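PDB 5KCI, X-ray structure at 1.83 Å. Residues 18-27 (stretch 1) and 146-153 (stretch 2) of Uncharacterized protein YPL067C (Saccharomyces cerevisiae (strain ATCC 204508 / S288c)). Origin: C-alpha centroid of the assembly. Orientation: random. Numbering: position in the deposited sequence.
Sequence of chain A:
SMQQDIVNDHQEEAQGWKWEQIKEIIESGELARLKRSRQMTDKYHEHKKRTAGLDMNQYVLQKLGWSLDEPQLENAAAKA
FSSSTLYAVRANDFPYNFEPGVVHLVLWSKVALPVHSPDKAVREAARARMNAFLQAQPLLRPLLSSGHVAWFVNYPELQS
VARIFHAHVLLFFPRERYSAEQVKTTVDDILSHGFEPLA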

# COMPACT_ATOMS: atom_id res chain seq x y z
N LYS A 18 9.72 7.07 -13.75
CA LYS A 18 8.68 8.02 -14.09
C LYS A 18 7.33 7.34 -14.04
O LYS A 18 7.21 6.10 -14.14
CB LYS A 18 8.92 8.60 -15.48
CG LYS A 18 10.22 9.37 -15.62
CD LYS A 18 10.19 10.67 -14.83
CE LYS A 18 11.39 11.57 -15.16
NZ LYS A 18 12.69 11.07 -14.59
N TRP A 19 6.29 8.16 -13.87
CA TRP A 19 4.96 7.61 -13.61
C TRP A 19 4.53 6.64 -14.71
O TRP A 19 4.02 5.55 -14.42
CB TRP A 19 3.95 8.75 -13.49
CG TRP A 19 2.59 8.25 -13.07
CD1 TRP A 19 1.45 8.23 -13.82
CD2 TRP A 19 2.25 7.66 -11.82
NE1 TRP A 19 0.43 7.65 -13.10
CE2 TRP A 19 0.89 7.32 -11.86
CE3 TRP A 19 2.97 7.40 -10.65
CZ2 TRP A 19 0.24 6.72 -10.79
CZ3 TRP A 19 2.32 6.81 -9.60
CH2 TRP A 19 0.97 6.47 -9.67
N GLU A 20 4.75 7.01 -15.98
CA GLU A 20 4.36 6.13 -17.08
C GLU A 20 5.13 4.81 -17.04
O GLU A 20 4.58 3.75 -17.37
CB GLU A 20 4.56 6.84 -18.42
CG GLU A 20 3.36 6.77 -19.34
CD GLU A 20 3.56 7.53 -20.64
OE1 GLU A 20 4.45 8.41 -20.69
OE2 GLU A 20 2.83 7.26 -21.62
N GLN A 21 6.39 4.87 -16.65
CA GLN A 21 7.17 3.64 -16.48
C GLN A 21 6.62 2.79 -15.35
O GLN A 21 6.53 1.56 -15.48
CB GLN A 21 8.63 4.00 -16.24
CG GLN A 21 9.25 4.72 -17.42
CD GLN A 21 10.70 5.09 -17.17
OE1 GLN A 21 11.03 5.74 -16.17
NE2 GLN A 21 11.59 4.66 -18.06
N ILE A 22 6.28 3.41 -14.22
CA ILE A 22 5.65 2.71 -13.10
C ILE A 22 4.40 1.99 -13.56
O ILE A 22 4.19 0.81 -13.27
CB ILE A 22 5.36 3.69 -11.95
CG1 ILE A 22 6.67 4.24 -11.41
CG2 ILE A 22 4.62 2.99 -10.81
CD1 ILE A 22 6.53 5.41 -10.45
N LYS A 23 3.55 2.68 -14.33
CA LYS A 23 2.32 2.04 -14.79
C LYS A 23 2.64 0.86 -15.71
O LYS A 23 2.00 -0.20 -15.61
CB LYS A 23 1.42 3.07 -15.49
CG LYS A 23 0.83 4.09 -14.52
CD LYS A 23 -0.37 4.83 -15.12
CE LYS A 23 -1.70 4.23 -14.68
NZ LYS A 23 -1.88 4.19 -13.19
N GLU A 24 3.64 1.01 -16.58
CA GLU A 24 3.96 -0.08 -17.49
C GLU A 24 4.50 -1.29 -16.72
O GLU A 24 4.13 -2.43 -17.02
CB GLU A 24 4.98 0.39 -18.53
CG GLU A 24 4.43 1.36 -19.56
CD GLU A 24 5.52 2.02 -20.40
OE1 GLU A 24 6.68 1.55 -20.35
OE2 GLU A 24 5.22 3.01 -21.09
N ILE A 25 5.36 -1.05 -15.73
CA ILE A 25 5.88 -2.13 -14.90
C ILE A 25 4.76 -2.83 -14.15
O ILE A 25 4.73 -4.07 -14.06
CB ILE A 25 6.96 -1.57 -13.95
CG1 ILE A 25 8.18 -1.13 -14.76
CG2 ILE A 25 7.36 -2.61 -12.88
CD1 ILE A 25 9.19 -0.28 -13.99
N ILE A 26 3.83 -2.07 -13.56
CA ILE A 26 2.75 -2.70 -12.81
C ILE A 26 1.88 -3.53 -13.74
O ILE A 26 1.47 -4.66 -13.41
CB ILE A 26 1.94 -1.62 -12.06
CG1 ILE A 26 2.74 -1.07 -10.89
CG2 ILE A 26 0.62 -2.17 -11.55
CD1 ILE A 26 2.10 0.18 -10.24
N GLU A 27 1.61 -3.00 -14.93
CA GLU A 27 0.81 -3.68 -15.93
C GLU A 27 1.48 -4.97 -16.40
O GLU A 27 0.81 -5.98 -16.61
CB GLU A 27 0.58 -2.74 -17.11
CG GLU A 27 -0.12 -3.34 -18.32
CD GLU A 27 -1.59 -3.63 -18.07
OE1 GLU A 27 -2.10 -3.28 -16.99
OE2 GLU A 27 -2.23 -4.22 -18.97
N SER A 146 -7.06 11.94 -12.68
CA SER A 146 -5.83 12.11 -13.45
C SER A 146 -5.11 10.82 -13.84
O SER A 146 -4.12 10.88 -14.58
CB SER A 146 -4.87 12.98 -12.64
OG SER A 146 -5.44 14.25 -12.33
N GLY A 147 -5.54 9.64 -13.38
CA GLY A 147 -4.75 8.45 -13.57
C GLY A 147 -3.51 8.39 -12.70
O GLY A 147 -2.53 7.72 -13.05
N HIS A 148 -3.53 9.07 -11.56
CA HIS A 148 -2.35 9.27 -10.74
C HIS A 148 -2.44 8.49 -9.43
O HIS A 148 -1.81 8.85 -8.43
CB HIS A 148 -2.16 10.76 -10.48
CG HIS A 148 -1.63 11.47 -11.68
ND1 HIS A 148 -1.49 12.85 -11.75
CD2 HIS A 148 -1.18 10.98 -12.86
CE1 HIS A 148 -0.99 13.17 -12.93
NE2 HIS A 148 -0.79 12.06 -13.62
N VAL A 149 -3.20 7.40 -9.46
CA VAL A 149 -3.19 6.41 -8.39
C VAL A 149 -2.83 5.07 -9.01
O VAL A 149 -3.43 4.67 -10.01
CB VAL A 149 -4.56 6.30 -7.70
CG1 VAL A 149 -4.48 5.29 -6.52
CG2 VAL A 149 -5.04 7.65 -7.22
N ALA A 150 -1.88 4.37 -8.40
CA ALA A 150 -1.57 3.01 -8.84
C ALA A 150 -1.33 2.15 -7.61
O ALA A 150 -1.07 2.66 -6.52
CB ALA A 150 -0.32 2.97 -9.74
N TRP A 151 -1.36 0.84 -7.81
CA TRP A 151 -1.13 -0.03 -6.67
C TRP A 151 -0.59 -1.36 -7.16
O TRP A 151 -0.80 -1.75 -8.31
CB TRP A 151 -2.40 -0.24 -5.83
CG TRP A 151 -3.50 -1.01 -6.50
CD1 TRP A 151 -4.51 -0.50 -7.26
CD2 TRP A 151 -3.71 -2.44 -6.45
NE1 TRP A 151 -5.33 -1.51 -7.70
CE2 TRP A 151 -4.87 -2.71 -7.21
CE3 TRP A 151 -3.04 -3.50 -5.85
CZ2 TRP A 151 -5.38 -4.01 -7.39
CZ3 TRP A 151 -3.55 -4.81 -6.02
CH2 TRP A 151 -4.70 -5.04 -6.79
N PHE A 152 0.14 -2.04 -6.27
CA PHE A 152 0.60 -3.38 -6.55
C PHE A 152 0.80 -4.11 -5.24
O PHE A 152 1.00 -3.52 -4.18
CB PHE A 152 1.92 -3.42 -7.33
CG PHE A 152 3.06 -2.71 -6.64
CD1 PHE A 152 3.22 -1.32 -6.74
CD2 PHE A 152 4.00 -3.42 -5.94
CE1 PHE A 152 4.26 -0.70 -6.11
CE2 PHE A 152 5.06 -2.80 -5.30
CZ PHE A 152 5.20 -1.44 -5.39
N VAL A 153 0.79 -5.43 -5.35
CA VAL A 153 1.08 -6.30 -4.23
C VAL A 153 2.29 -7.14 -4.61
O VAL A 153 2.25 -7.85 -5.62
CB VAL A 153 -0.12 -7.20 -3.89
CG1 VAL A 153 0.27 -8.20 -2.84
CG2 VAL A 153 -1.29 -6.33 -3.41

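How do a helix and a strand so far apart in sequence come to lie together? Residues 19-27 form helical turns, and residues 149-152 form a strand running in broadly the same N-to-C direction, with the two axes inclined at 36° and 9.2 Å apart at their closest approach. The register advances together along both segments: Trp-19 lies nearest His-148, Lys-23 nearest Ala-150 and Ile-26 nearest Phe-152, with CA-CA distances of 8.0, 7.2 and 6.7 Å. Steps of four and three residues on the helix bring successive turns back to the same side, while the strand points alternate CB atoms, those of Ala-150 and Phe-152, toward it. Together the two stretches bury 370 Å², a modest contact carried by few side chains.

What does the start of the helix contribute? Lys-18 occupies the N-cap position and stays clear of the strand; its backbone N donates to Gln-21 OE1 at 3.1 Å, while its O accepts from Ile-22 N at 2.8 Å in the first helical turn. The main contribution comes from Trp-19, whose side chain, with chi1 in t, reaches across the gap. Trp-19 NE1 donates a hydrogen bond to Gly-147 O at 3.0 Å, with the acceptor at the ring edge near its plane, as suits an N-H that points outward in that plane. Gly-147 ends the preceding helix in a Schellman motif; its positive phi favours glycine, and its carbonyl is the one that meets the indole.

How does the rest of the Trp-19 ring system pack? The His-148 ring presents its edge to the face of the five-membered ring of Trp-19, with centroids 5.1 Å apart and planes at 81°, an arrangement that sets the polarized ring edge against the indole's pi cloud. The benzo portion reaches farther along the strand, where Trp-19 CH2 lies 3.7 Å from Ala-150 CB. The methyl of Ala-150 thus gives the indole an apolar surface to pack against.

Does Lys-23, one turn later, bond to the strand? Its CB points sideways, but the chain bends so that its end comes nearer. Lys-23 NZ sits 3.6 Å from both Gly-147 O and Val-149 O, placing the amine's positive charge beside two carbonyl dipoles, but neither approach counts as a hydrogen bond. The side chain is poorly ordered, so these distances describe a loosely held position.

What closes the contact at Ile-26? The CB of Ile-26 points toward the strand, and its hydrocarbon side chain lies over it, with Ile-26 CD1 3.7 Å from Ala-150 CB and 4.0 Å from Phe-152 CD1. Ala-150 therefore meets both Trp-19 and Ile-26, linking the two ends of the contact through van der Waals packing that keeps apolar surface from water. Between Ala-150 and Phe-152, Trp-151 turns its CB away and offers backbone instead: Trp-151 O lies 3.6 Å from Ile-26 CG2.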